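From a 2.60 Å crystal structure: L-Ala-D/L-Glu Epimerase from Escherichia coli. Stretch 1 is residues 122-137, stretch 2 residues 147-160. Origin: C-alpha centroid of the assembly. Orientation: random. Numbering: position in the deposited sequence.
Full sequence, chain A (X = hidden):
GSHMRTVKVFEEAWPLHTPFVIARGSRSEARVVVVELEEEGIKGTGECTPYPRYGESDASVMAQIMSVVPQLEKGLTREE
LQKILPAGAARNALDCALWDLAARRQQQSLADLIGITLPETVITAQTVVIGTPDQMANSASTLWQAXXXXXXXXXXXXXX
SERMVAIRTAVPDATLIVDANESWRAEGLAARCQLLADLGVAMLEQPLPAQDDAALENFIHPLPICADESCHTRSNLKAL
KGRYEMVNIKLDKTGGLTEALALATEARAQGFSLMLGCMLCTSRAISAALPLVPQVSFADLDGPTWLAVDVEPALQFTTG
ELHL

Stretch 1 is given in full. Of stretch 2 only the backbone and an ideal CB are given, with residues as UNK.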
# COMPACT_ATOMS: atom_id res chain seq x y z
N VAL A 122 5.96 -13.59 -4.73
CA VAL A 122 6.29 -12.21 -4.40
C VAL A 122 6.68 -12.11 -2.93
O VAL A 122 5.94 -12.59 -2.06
CB VAL A 122 5.09 -11.26 -4.64
CG1 VAL A 122 5.44 -9.86 -4.19
CG2 VAL A 122 4.68 -11.28 -6.10
N ILE A 123 7.83 -11.50 -2.65
CA ILE A 123 8.30 -11.33 -1.28
C ILE A 123 7.52 -10.18 -0.65
O ILE A 123 7.53 -9.05 -1.17
CB ILE A 123 9.82 -10.99 -1.21
CG1 ILE A 123 10.65 -12.18 -1.70
CG2 ILE A 123 10.22 -10.61 0.22
CD1 ILE A 123 12.16 -11.95 -1.65
N THR A 124 6.84 -10.46 0.45
CA THR A 124 6.06 -9.44 1.14
C THR A 124 6.61 -9.20 2.54
O THR A 124 7.08 -10.12 3.20
CB THR A 124 4.56 -9.84 1.23
OG1 THR A 124 4.41 -11.03 2.03
CG2 THR A 124 4.01 -10.10 -0.15
N ALA A 125 6.55 -7.95 2.97
CA ALA A 125 7.06 -7.58 4.27
C ALA A 125 6.27 -8.17 5.43
O ALA A 125 5.05 -8.04 5.49
CB ALA A 125 7.09 -6.08 4.39
N GLN A 126 6.98 -8.82 6.35
CA GLN A 126 6.35 -9.38 7.52
C GLN A 126 6.55 -8.38 8.64
O GLN A 126 7.66 -7.88 8.85
CB GLN A 126 6.99 -10.71 7.90
CG GLN A 126 6.36 -11.87 7.20
CD GLN A 126 4.91 -12.10 7.62
OE1 GLN A 126 4.11 -12.58 6.82
NE2 GLN A 126 4.58 -11.79 8.87
N THR A 127 5.47 -8.07 9.35
CA THR A 127 5.57 -7.11 10.42
C THR A 127 6.14 -7.69 11.70
O THR A 127 5.77 -8.78 12.13
CB THR A 127 4.19 -6.50 10.76
OG1 THR A 127 3.72 -5.74 9.65
CG2 THR A 127 4.29 -5.60 11.99
N VAL A 128 7.08 -6.96 12.29
CA VAL A 128 7.67 -7.31 13.57
C VAL A 128 7.13 -6.15 14.40
O VAL A 128 7.60 -5.02 14.28
CB VAL A 128 9.20 -7.25 13.55
CG1 VAL A 128 9.73 -7.49 14.96
CG2 VAL A 128 9.76 -8.28 12.59
N VAL A 129 6.13 -6.43 15.21
CA VAL A 129 5.51 -5.40 16.02
C VAL A 129 6.37 -4.92 17.19
O VAL A 129 7.27 -5.62 17.65
CB VAL A 129 4.15 -5.89 16.55
CG1 VAL A 129 3.27 -6.34 15.38
CG2 VAL A 129 4.36 -7.03 17.53
N ILE A 130 6.07 -3.72 17.67
CA ILE A 130 6.79 -3.13 18.79
C ILE A 130 6.73 -4.02 20.03
O ILE A 130 5.72 -4.67 20.29
CB ILE A 130 6.21 -1.73 19.14
CG1 ILE A 130 6.46 -0.77 17.97
CG2 ILE A 130 6.84 -1.20 20.42
CD1 ILE A 130 6.06 0.67 18.26
N GLY A 131 7.82 -4.03 20.79
CA GLY A 131 7.90 -4.82 22.01
C GLY A 131 9.31 -4.62 22.55
O GLY A 131 10.08 -3.83 21.98
N THR A 132 9.65 -5.29 23.64
CA THR A 132 10.99 -5.16 24.18
C THR A 132 12.00 -5.70 23.15
O THR A 132 11.64 -6.48 22.26
CB THR A 132 11.17 -5.97 25.47
OG1 THR A 132 11.29 -7.37 25.14
CG2 THR A 132 9.97 -5.76 26.40
N PRO A 133 13.27 -5.28 23.26
CA PRO A 133 14.29 -5.75 22.32
C PRO A 133 14.24 -7.28 22.19
O PRO A 133 14.19 -7.83 21.09
CB PRO A 133 15.59 -5.26 22.97
CG PRO A 133 15.14 -3.94 23.59
CD PRO A 133 13.82 -4.31 24.22
N ASP A 134 14.22 -7.96 23.33
CA ASP A 134 14.15 -9.42 23.34
C ASP A 134 12.94 -9.94 22.55
O ASP A 134 13.09 -10.77 21.65
CB ASP A 134 14.05 -9.94 24.77
CG ASP A 134 14.09 -11.45 24.85
OD1 ASP A 134 13.35 -12.03 25.67
OD2 ASP A 134 14.88 -12.06 24.08
N GLN A 135 11.75 -9.45 22.88
CA GLN A 135 10.54 -9.89 22.18
C GLN A 135 10.62 -9.63 20.68
O GLN A 135 10.27 -10.50 19.89
CB GLN A 135 9.30 -9.19 22.75
CG GLN A 135 9.12 -9.38 24.24
CD GLN A 135 7.97 -8.57 24.79
OE1 GLN A 135 7.79 -7.40 24.43
NE2 GLN A 135 7.17 -9.17 25.67
N MET A 136 11.09 -8.46 20.29
CA MET A 136 11.20 -8.16 18.86
C MET A 136 12.22 -9.04 18.18
O MET A 136 12.06 -9.40 17.00
CB MET A 136 11.53 -6.69 18.64
CG MET A 136 10.48 -5.76 19.22
SD MET A 136 10.76 -4.05 18.78
CE MET A 136 10.22 -4.10 17.05
N ALA A 137 13.26 -9.42 18.90
CA ALA A 137 14.29 -10.27 18.33
C ALA A 137 13.75 -11.69 18.12
O ALA A 137 13.95 -12.28 17.05
CB ALA A 137 15.53 -10.29 19.22
N UNK A 147 10.17 -18.41 6.85
CA UNK A 147 10.28 -18.05 5.45
C UNK A 147 10.29 -16.58 5.06
O UNK A 147 10.45 -16.26 3.88
CB UNK A 147 9.12 -18.72 4.71
N UNK A 148 10.14 -15.67 6.02
CA UNK A 148 10.12 -14.25 5.69
C UNK A 148 11.52 -13.68 5.50
O UNK A 148 12.29 -13.58 6.44
CB UNK A 148 9.39 -13.47 6.78
N UNK A 149 11.84 -13.30 4.26
CA UNK A 149 13.15 -12.73 3.96
C UNK A 149 13.18 -11.22 4.19
O UNK A 149 14.23 -10.66 4.48
CB UNK A 149 13.54 -13.04 2.51
N UNK A 150 12.02 -10.59 4.07
CA UNK A 150 11.89 -9.15 4.27
C UNK A 150 11.06 -8.90 5.52
O UNK A 150 9.90 -9.29 5.58
CB UNK A 150 11.26 -8.48 3.05
N UNK A 151 11.66 -8.25 6.51
CA UNK A 151 10.97 -7.94 7.76
C UNK A 151 10.75 -6.44 7.87
O UNK A 151 11.66 -5.64 7.64
CB UNK A 151 11.76 -8.45 8.96
N UNK A 152 9.52 -6.04 8.22
CA UNK A 152 9.23 -4.62 8.41
C UNK A 152 9.17 -4.40 9.90
O UNK A 152 8.22 -4.84 10.56
CB UNK A 152 7.93 -4.19 7.72
N UNK A 153 10.18 -3.74 10.45
CA UNK A 153 10.22 -3.49 11.89
C UNK A 153 9.47 -2.22 12.23
O UNK A 153 9.81 -1.15 11.73
CB UNK A 153 11.66 -3.40 12.39
N UNK A 154 8.45 -2.35 13.06
CA UNK A 154 7.66 -1.20 13.49
C UNK A 154 8.35 -0.58 14.70
O UNK A 154 8.69 -1.28 15.66
CB UNK A 154 6.22 -1.60 13.82
N UNK A 155 8.57 0.73 14.67
CA UNK A 155 9.22 1.38 15.81
C UNK A 155 8.53 2.69 16.19
O UNK A 155 7.95 3.38 15.35
CB UNK A 155 10.69 1.64 15.49
N UNK A 156 8.58 3.00 17.48
CA UNK A 156 8.02 4.25 17.95
C UNK A 156 9.23 5.08 18.33
O UNK A 156 10.30 4.91 17.77
CB UNK A 156 7.04 4.06 19.11
N UNK A 157 9.07 5.94 19.31
CA UNK A 157 10.16 6.79 19.72
C UNK A 157 11.01 6.20 20.85
O UNK A 157 11.90 6.86 21.37
CB UNK A 157 9.60 8.15 20.15
N UNK A 158 10.77 4.95 21.21
CA UNK A 158 11.52 4.35 22.30
C UNK A 158 12.49 3.24 21.94
O UNK A 158 12.33 2.53 20.95
CB UNK A 158 10.53 3.80 23.33
N UNK A 159 13.51 3.11 22.79
CA UNK A 159 14.55 2.10 22.65
C UNK A 159 14.94 1.77 21.21
O UNK A 159 15.07 0.60 20.85
CB UNK A 159 14.09 0.82 23.35
N UNK A 160 15.14 2.80 20.39
CA UNK A 160 15.51 2.57 19.00
C UNK A 160 16.80 1.78 18.82
O UNK A 160 16.87 0.90 17.97
CB UNK A 160 15.64 3.91 18.28

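Position 147 has phi 117°, psi -3°, a positive phi that favours glycine, and stretch 1 is out of reach; the residue is Gly-147, closing a helix in a Schellman motif. At 148 the ideal CB points toward stretch 1 and lies 3.5 Å from Gln-126 CG, a tight approach that suits a small side chain. It is Ala-148. Position 149 points sideways, its CB 4.5 Å from Ile-123 CD1, so an aliphatic stem would fit. Lys-149 lays its CD 4.2 Å from Ile-123 CD1, and its end leads away.

From 150 to 154 the backbone is a strand parallel to 126-128. The pairing uses backbone atoms only, so it asks little of the side chains beyond excluding proline at 152 and 154: Gln-126 N donates to the O of 150 (3.1 Å), the N of 152 to Gln-126 O (2.7 Å), Val-128 N to the O of 152 (3.0 Å), and the N of 154 to Val-128 O (3.1 Å).

At 150 the CB points toward stretch 1, 3.7 Å from Ile-123 CG2, with Ala-125 nearby; leucine, isoleucine, valine or methionine would suit. Leu-150 adds a contact from its CD2 to Ala-125 CB at 4.1 Å. Position 151 shares a sheet face with Gln-126 and Val-128, its CB 4.1 Å from Val-128 CG2, and an aliphatic residue is expected. Leu-151 also brings CD2 within 4.1 Å of Gln-126 CB.

Position 152 lies on the face of Thr-127, its CB 3.9 Å from Ala-125 CB. Valine, threonine or a long polar chain could serve. Lys-152 passes its CE 3.6 Å from Thr-127 OG1, and its NZ bonds elsewhere in the structure. Position 153 returns to the face of Val-128, with CB 4.9 Å from Met-136 CE; valine, isoleucine or leucine fits. Val-153 packs CG1 3.6 Å from Met-136 CE.

At 154 the CB points toward stretch 1, 4.2 Å from Ile-130 CG1, favouring an aliphatic stem with either an apolar or a polar end. Lys-154 brings NZ 3.7 Å from Thr-127 CG2. Position 155 points away, leaving the choice wide; Leu-155 turns back, CD2 lying 4.2 Å from Met-136 CE.

At 156 the CB is 3.6 Å from Ile-130 CD1, and a compact residue would suit. Asp-156 OD1 accepts from the N of 158 (2.6 Å). At 157 and 158 no atom of stretch 1 lies within 5.5 Å of the ideal CB, so stretch 1 sets no preference; the residues are Asn-157 and His-158. At 159 the CB points toward Pro-133, 4.9 Å from its CG, inviting an apolar chain; Leu-159 places CD1 4.2 Å from Pro-133 CD. Position 160, out of reach, is Ile-160.

Stretch 2 147-160: GAKLLKVKLDNHLI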
# COMPACT_ATOMS: atom_id res chain seq x y z
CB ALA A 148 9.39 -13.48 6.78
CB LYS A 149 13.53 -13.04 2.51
CG LYS A 149 13.85 -14.51 2.27
CD LYS A 149 14.01 -14.84 0.79
CE LYS A 149 14.28 -16.32 0.60
NZ LYS A 149 13.32 -17.18 1.36
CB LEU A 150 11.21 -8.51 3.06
CG LEU A 150 10.93 -7.01 3.13
CD1 LEU A 150 12.22 -6.24 3.33
CD2 LEU A 150 10.25 -6.56 1.85
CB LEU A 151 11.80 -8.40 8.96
CG LEU A 151 12.15 -9.88 9.10
CD1 LEU A 151 12.98 -10.10 10.36
CD2 LEU A 151 10.87 -10.69 9.15
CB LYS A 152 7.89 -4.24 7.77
CG LYS A 152 7.56 -2.76 7.90
CD LYS A 152 6.29 -2.38 7.15
CE LYS A 152 5.05 -3.00 7.77
NZ LYS A 152 3.83 -2.70 6.98
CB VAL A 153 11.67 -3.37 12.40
CG1 VAL A 153 11.67 -3.10 13.89
CG2 VAL A 153 12.44 -4.65 12.10
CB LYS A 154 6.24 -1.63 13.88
CG LYS A 154 5.31 -1.91 12.71
CD LYS A 154 4.26 -0.80 12.56
CE LYS A 154 3.26 -1.12 11.45
NZ LYS A 154 2.45 -2.35 11.72
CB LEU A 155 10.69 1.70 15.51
CG LEU A 155 11.70 0.58 15.29
CD1 LEU A 155 13.06 1.18 14.96
CD2 LEU A 155 11.79 -0.28 16.53
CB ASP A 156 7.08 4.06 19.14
CG ASP A 156 7.72 3.32 20.30
OD1 ASP A 156 8.97 3.22 20.36
OD2 ASP A 156 6.95 2.85 21.18
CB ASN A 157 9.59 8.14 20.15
CG ASN A 157 10.55 9.27 19.90
OD1 ASN A 157 11.04 9.45 18.79
ND2 ASN A 157 10.83 10.04 20.95
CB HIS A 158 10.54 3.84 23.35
CG HIS A 158 9.66 4.92 23.91
ND1 HIS A 158 10.12 5.88 24.78
CD2 HIS A 158 8.37 5.22 23.66
CE1 HIS A 158 9.15 6.73 25.04
NE2 HIS A 158 8.08 6.36 24.37
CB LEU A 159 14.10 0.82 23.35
CG LEU A 159 13.67 0.97 24.81
CD1 LEU A 159 13.20 -0.36 25.35
CD2 LEU A 159 14.82 1.51 25.64
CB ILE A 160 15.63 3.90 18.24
CG1 ILE A 160 14.28 4.60 18.22
CG2 ILE A 160 16.14 3.65 16.82
CD1 ILE A 160 13.12 3.69 17.80
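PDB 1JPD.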